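Local coordinates for protein uncharacterized CONSERVED DOMAIN PROTEIN (Vibrio cholerae, PDB 3LKV) that probably serves as the substrate-binding component of an ABC transporter and binds a phenylalanine between its two domains, at residues K36-G41 / I257-E262; E127-L132 / P222-A227. One frame throughout, in Å; residues are numbered along the deposited sequence.

Contact 1. Residues K36-G41 / I257-E262; sequences KGYEEG and ILEGKE
One face of the Tyr38 ring carries CD1 of Leu258, and the carboxylate of Glu259 meets the ring at its edge, close to the ring plane. The methyl sits as a CH-pi contact, with Leu258 CD1 4.0 Å from the centroid of the Tyr38 ring, shifted toward the rim on the CE1 and CZ side. Tyr38 and Leu258 reach for each other from opposite directions. At the far end of the ring, Tyr38 OH donates to Glu259 OE2 over 3.2 Å; it approaches OE2 on the anti side, 15° out of the carboxylate plane, and the ring and carboxylate planes are 23° apart. The extended chain of Glu259 beyond CG (chi2 152°) carries the carboxylate out to the hydroxyl.

Each segment includes a helix end closed by a Schellman motif, Gly37 and Gly260 being the positive-phi C-prime residues of helices 20-35 and 243-258. Tyr38 is the first residue past one glycine, whereas Leu258 and Glu259 come just before the other. Tyr38 and Leu258 also both touch Ala9, which places this surface contact where the two helices end, beside the start of strand 9-15 in the parallel sheet.

Contact 2. Residues E127-L132 / P222-A227; sequences EQHVEL and PVFGAA
His129 and Phe224 make the dense centre of this contact, with Phe224 CE2 lying over one face of the imidazole, 3.7 Å from His129 CG. The two side chains cross at about a right angle and their ring planes are inclined at 56°, so the pair is oblique. His129 CB is also close to Phe224 CE2, and the backbone O of His129 lies over one face of the phenyl ring. Three residues on, Leu132 comes across the outer end of the same ring: its CD2 is 3.8 Å from Phe224 CZ and almost as near CE1. With CG of Phe224 anti to the backbone N (chi1 178°), the ring extends from the strand to reach both helix residues.

Here helix 126-136 packs on strand 223-225, an inner strand of the mixed sheet in the second alpha/beta domain, as in the periplasmic-binding-protein fold. The sheet supplies further neighbours, since Leu239 on strand 237-240 touches both Leu132 and Phe224.

Ala226 meets the imidazole with CB, 3.7 Å from His129 CE1, and with CA almost as near. The imidazole is gripped at both nitrogens from outside the two segments: ND1 is hydrogen-bonded to Tyr198 OH and NE2 to the backbone O of Leu239. These two bonds fix the ring's rotation and satisfy its buried polar atoms.

The loose part is the exposed flank with Gln128 and Glu131, neither of which reaches the strand; Val130 points away from it and is buried against helix 152-167. Glu127, partly exposed and not touching the strand, is held by a salt bridge to Lys167 and a hydrogen bond to Ser164 OG.

Contacts 1 and 2 lie on opposite sides of the chain's centre, their own centres 37 Å apart and their nearest atoms about 25 Å apart. In sequence, contact 2 is nested inside the loop that contact 1 closes. Each belongs to a different sheet domain, and the bound phenylalanine lies between those domains. Contact 2 is the one near the ligand: the side chain of Ala226 is about 7 Å from the phenylalanine. Contact 1 sits at the outer surface, with the Tyr38 side chain about 10 Å from that of the zinc ligand Glu45; in contact 2 the side chain of Phe224 is about 12 Å from a different bound zinc ion.

Contact 1. Residues K36-G41 / I257-E262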
loop_
_atom_site.group_PDB
_atom_site.type_symbol
_atom_site.label_atom_id
_atom_site.label_comp_id
_atom_site.label_asym_id
_atom_site.label_seq_id
_atom_site.Cartn_x
_atom_site.Cartn_y
_atom_site.Cartn_z
ATOM N N LYS A 36 3.245 9.924 -13.669
ATOM C CA LYS A 36 3.810 9.625 -15.005
ATOM C C LYS A 36 3.034 8.548 -15.772
ATOM O O LYS A 36 3.496 8.108 -16.810
ATOM C CB LYS A 36 5.272 9.143 -14.890
ATOM C CG LYS A 36 6.300 10.147 -14.311
ATOM C CD LYS A 36 6.530 11.251 -15.303
ATOM C CE LYS A 36 7.727 12.085 -14.956
ATOM N NZ LYS A 36 8.184 12.743 -16.209
ATOM N N GLY A 37 1.880 8.110 -15.276
ATOM C CA GLY A 37 1.114 7.040 -15.913
ATOM C C GLY A 37 1.453 5.601 -15.522
ATOM O O GLY A 37 0.967 4.661 -16.160
ATOM N N TYR A 38 2.280 5.394 -14.483
ATOM C CA TYR A 38 2.547 4.042 -13.962
ATOM C C TYR A 38 1.806 3.809 -12.633
ATOM O O TYR A 38 2.170 4.376 -11.600
ATOM C CB TYR A 38 4.036 3.775 -13.808
ATOM C CG TYR A 38 4.779 3.872 -15.123
ATOM C CD1 TYR A 38 4.837 2.816 -16.007
ATOM C CD2 TYR A 38 5.360 5.055 -15.500
ATOM C CE1 TYR A 38 5.480 2.946 -17.239
ATOM C CE2 TYR A 38 6.019 5.183 -16.704
ATOM C CZ TYR A 38 6.065 4.144 -17.568
ATOM O OH TYR A 38 6.742 4.358 -18.729
ATOM N N GLU A 39 0.779 2.966 -12.682
ATOM C CA GLU A 39 -0.112 2.764 -11.567
ATOM C C GLU A 39 -0.121 1.316 -11.146
ATOM O O GLU A 39 -0.343 0.416 -11.975
ATOM C CB GLU A 39 -1.557 3.079 -11.951
ATOM C CG GLU A 39 -2.019 4.479 -11.839
ATOM C CD GLU A 39 -3.569 4.550 -12.087
ATOM O OE1 GLU A 39 -4.341 4.045 -11.227
ATOM O OE2 GLU A 39 -4.003 5.065 -13.149
ATOM N N GLU A 40 -0.020 1.125 -9.843
ATOM C CA GLU A 40 -0.051 -0.194 -9.240
ATOM C C GLU A 40 -1.393 -0.781 -9.504
ATOM O O GLU A 40 -2.369 -0.091 -9.433
ATOM C CB GLU A 40 0.086 -0.091 -7.741
ATOM C CG GLU A 40 1.499 0.056 -7.228
ATOM C CD GLU A 40 1.555 -0.365 -5.754
ATOM O OE1 GLU A 40 1.004 0.401 -4.936
ATOM O OE2 GLU A 40 2.058 -1.485 -5.455
ATOM N N GLY A 41 -1.464 -2.041 -9.823
ATOM C CA GLY A 41 -2.743 -2.640 -10.179
ATOM C C GLY A 41 -3.043 -2.607 -11.670
ATOM O O GLY A 41 -3.896 -3.339 -12.148
ATOM N N ILE A 257 13.955 5.878 -17.947
ATOM C CA ILE A 257 14.632 4.617 -18.264
ATOM C C ILE A 257 13.654 3.629 -18.888
ATOM O O ILE A 257 13.961 2.917 -19.853
ATOM C CB ILE A 257 15.319 4.030 -17.003
ATOM C CG1 ILE A 257 16.498 4.941 -16.647
ATOM C CG2 ILE A 257 15.767 2.564 -17.197
ATOM C CD1 ILE A 257 17.161 4.733 -15.291
ATOM N N LEU A 258 12.468 3.575 -18.324
ATOM C CA LEU A 258 11.448 2.651 -18.811
ATOM C C LEU A 258 11.121 2.952 -20.273
ATOM O O LEU A 258 10.767 2.073 -21.003
ATOM C CB LEU A 258 10.167 2.758 -17.944
ATOM C CG LEU A 258 10.239 2.080 -16.554
ATOM C CD1 LEU A 258 9.029 2.408 -15.759
ATOM C CD2 LEU A 258 10.391 0.562 -16.661
ATOM N N GLU A 259 11.261 4.194 -20.669
ATOM C CA GLU A 259 11.002 4.628 -22.008
ATOM C C GLU A 259 12.205 4.514 -22.928
ATOM O O GLU A 259 12.192 5.027 -24.024
ATOM C CB GLU A 259 10.476 6.087 -21.969
ATOM C CG GLU A 259 9.022 6.084 -21.499
ATOM C CD GLU A 259 8.566 7.357 -20.784
ATOM O OE1 GLU A 259 9.158 8.459 -21.052
ATOM O OE2 GLU A 259 7.593 7.202 -19.960
ATOM N N GLY A 260 13.230 3.812 -22.493
ATOM C CA GLY A 260 14.334 3.517 -23.342
ATOM C C GLY A 260 15.568 4.385 -23.182
ATOM O O GLY A 260 16.455 4.273 -24.001
ATOM N N LYS A 261 15.653 5.241 -22.157
ATOM C CA LYS A 261 16.903 5.937 -21.917
ATOM C C LYS A 261 17.898 5.018 -21.266
ATOM O O LYS A 261 17.498 4.193 -20.443
ATOM C CB LYS A 261 16.713 7.172 -21.045
ATOM C CG LYS A 261 16.138 8.377 -21.822
ATOM C CD LYS A 261 17.137 9.001 -22.793
ATOM C CE LYS A 261 18.254 9.852 -22.037
ATOM N NZ LYS A 261 19.420 10.302 -22.899
ATOM N N GLU A 262 19.178 5.169 -21.616
ATOM C CA GLU A 262 20.271 4.519 -20.884
ATOM C C GLU A 262 20.486 5.281 -19.560
ATOM O O GLU A 262 20.637 6.527 -19.555
ATOM C CB GLU A 262 21.571 4.605 -21.680
ATOM C CG GLU A 262 21.609 3.783 -22.965
ATOM C CD GLU A 262 21.860 2.340 -22.673
ATOM O OE1 GLU A 262 21.984 1.981 -21.454
ATOM O OE2 GLU A 262 21.969 1.575 -23.654
#

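Contact 2. Residues E127-L132 / P222-A227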
loop_
_atom_site.group_PDB
_atom_site.type_symbol
_atom_site.label_atom_id
_atom_site.label_comp_id
_atom_site.label_asym_id
_atom_site.label_seq_id
_atom_site.Cartn_x
_atom_site.Cartn_y
_atom_site.Cartn_z
ATOM N N GLU A 127 28.673 22.564 5.974
ATOM C CA GLU A 127 29.167 23.913 6.298
ATOM C C GLU A 127 28.023 24.824 6.745
ATOM O O GLU A 127 28.079 25.517 7.769
ATOM C CB GLU A 127 29.881 24.526 5.078
ATOM C CG GLU A 127 30.286 26.051 5.197
ATOM C CD GLU A 127 31.342 26.348 6.268
ATOM O OE1 GLU A 127 31.541 27.561 6.572
ATOM O OE2 GLU A 127 31.969 25.391 6.813
ATOM N N GLN A 128 26.958 24.792 5.982
ATOM C CA GLN A 128 25.797 25.573 6.334
ATOM C C GLN A 128 25.198 25.112 7.687
ATOM O O GLN A 128 24.774 25.937 8.496
ATOM C CB GLN A 128 24.818 25.511 5.168
ATOM C CG GLN A 128 23.705 26.478 5.174
ATOM C CD GLN A 128 22.770 26.330 3.943
ATOM O OE1 GLN A 128 23.034 25.562 3.006
ATOM N NE2 GLN A 128 21.685 27.089 3.955
ATOM N N HIS A 129 25.220 23.818 7.975
ATOM C CA HIS A 129 24.732 23.349 9.262
ATOM C C HIS A 129 25.611 23.851 10.441
ATOM O O HIS A 129 25.098 24.193 11.491
ATOM C CB HIS A 129 24.665 21.810 9.321
ATOM C CG HIS A 129 23.614 21.210 8.440
ATOM N ND1 HIS A 129 23.594 19.874 8.123
ATOM C CD2 HIS A 129 22.541 21.758 7.820
ATOM C CE1 HIS A 129 22.558 19.622 7.338
ATOM N NE2 HIS A 129 21.897 20.749 7.142
ATOM N N VAL A 130 26.924 23.851 10.272
ATOM C CA VAL A 130 27.799 24.338 11.318
ATOM C C VAL A 130 27.566 25.824 11.576
ATOM O O VAL A 130 27.522 26.275 12.751
ATOM C CB VAL A 130 29.252 24.113 10.939
ATOM C CG1 VAL A 130 30.212 24.841 11.927
ATOM C CG2 VAL A 130 29.510 22.587 10.855
ATOM N N GLU A 131 27.437 26.583 10.489
ATOM C CA GLU A 131 27.216 28.023 10.599
ATOM C C GLU A 131 25.882 28.219 11.275
ATOM O O GLU A 131 25.752 29.082 12.125
ATOM C CB GLU A 131 27.340 28.775 9.242
ATOM C CG GLU A 131 28.834 28.780 8.752
ATOM C CD GLU A 131 29.133 29.328 7.311
ATOM O OE1 GLU A 131 28.377 29.043 6.335
ATOM O OE2 GLU A 131 30.205 29.999 7.164
ATOM N N LEU A 132 24.925 27.347 11.002
ATOM C CA LEU A 132 23.624 27.485 11.631
ATOM C C LEU A 132 23.654 27.125 13.134
ATOM O O LEU A 132 23.028 27.827 13.949
ATOM C CB LEU A 132 22.598 26.698 10.851
ATOM C CG LEU A 132 21.133 26.765 11.254
ATOM C CD1 LEU A 132 20.639 28.204 11.429
ATOM C CD2 LEU A 132 20.305 26.036 10.181
ATOM N N PRO A 222 21.559 19.922 23.506
ATOM C CA PRO A 222 20.681 20.014 22.356
ATOM C C PRO A 222 21.199 19.169 21.214
ATOM O O PRO A 222 22.392 18.934 21.162
ATOM C CB PRO A 222 20.776 21.456 21.966
ATOM C CG PRO A 222 22.047 21.964 22.602
ATOM C CD PRO A 222 22.174 21.217 23.847
ATOM N N VAL A 223 20.305 18.723 20.342
ATOM C CA VAL A 223 20.635 18.013 19.106
ATOM C C VAL A 223 20.199 18.886 17.931
ATOM O O VAL A 223 19.078 19.363 17.906
ATOM C CB VAL A 223 19.881 16.659 19.089
ATOM C CG1 VAL A 223 20.055 15.888 17.757
ATOM C CG2 VAL A 223 20.321 15.844 20.253
ATOM N N PHE A 224 21.102 19.119 16.985
ATOM C CA PHE A 224 20.781 19.771 15.728
ATOM C C PHE A 224 20.670 18.671 14.676
ATOM O O PHE A 224 21.562 17.828 14.570
ATOM C CB PHE A 224 21.874 20.749 15.293
ATOM C CG PHE A 224 21.585 21.396 13.987
ATOM C CD1 PHE A 224 20.806 22.520 13.924
ATOM C CD2 PHE A 224 21.997 20.812 12.820
ATOM C CE1 PHE A 224 20.454 23.071 12.696
ATOM C CE2 PHE A 224 21.663 21.349 11.578
ATOM C CZ PHE A 224 20.895 22.480 11.510
ATOM N N GLY A 225 19.582 18.694 13.908
ATOM C CA GLY A 225 19.293 17.649 12.953
ATOM C C GLY A 225 19.601 17.991 11.501
ATOM O O GLY A 225 19.281 19.073 11.013
ATOM N N ALA A 226 20.159 17.046 10.777
ATOM C CA ALA A 226 20.399 17.239 9.331
ATOM C C ALA A 226 19.144 16.853 8.536
ATOM O O ALA A 226 19.085 17.000 7.304
ATOM C CB ALA A 226 21.639 16.418 8.911
ATOM N N ALA A 227 18.150 16.341 9.245
ATOM C CA ALA A 227 16.898 15.887 8.637
ATOM C C ALA A 227 15.742 16.383 9.486
ATOM O O ALA A 227 15.811 16.348 10.706
ATOM C CB ALA A 227 16.851 14.342 8.556
#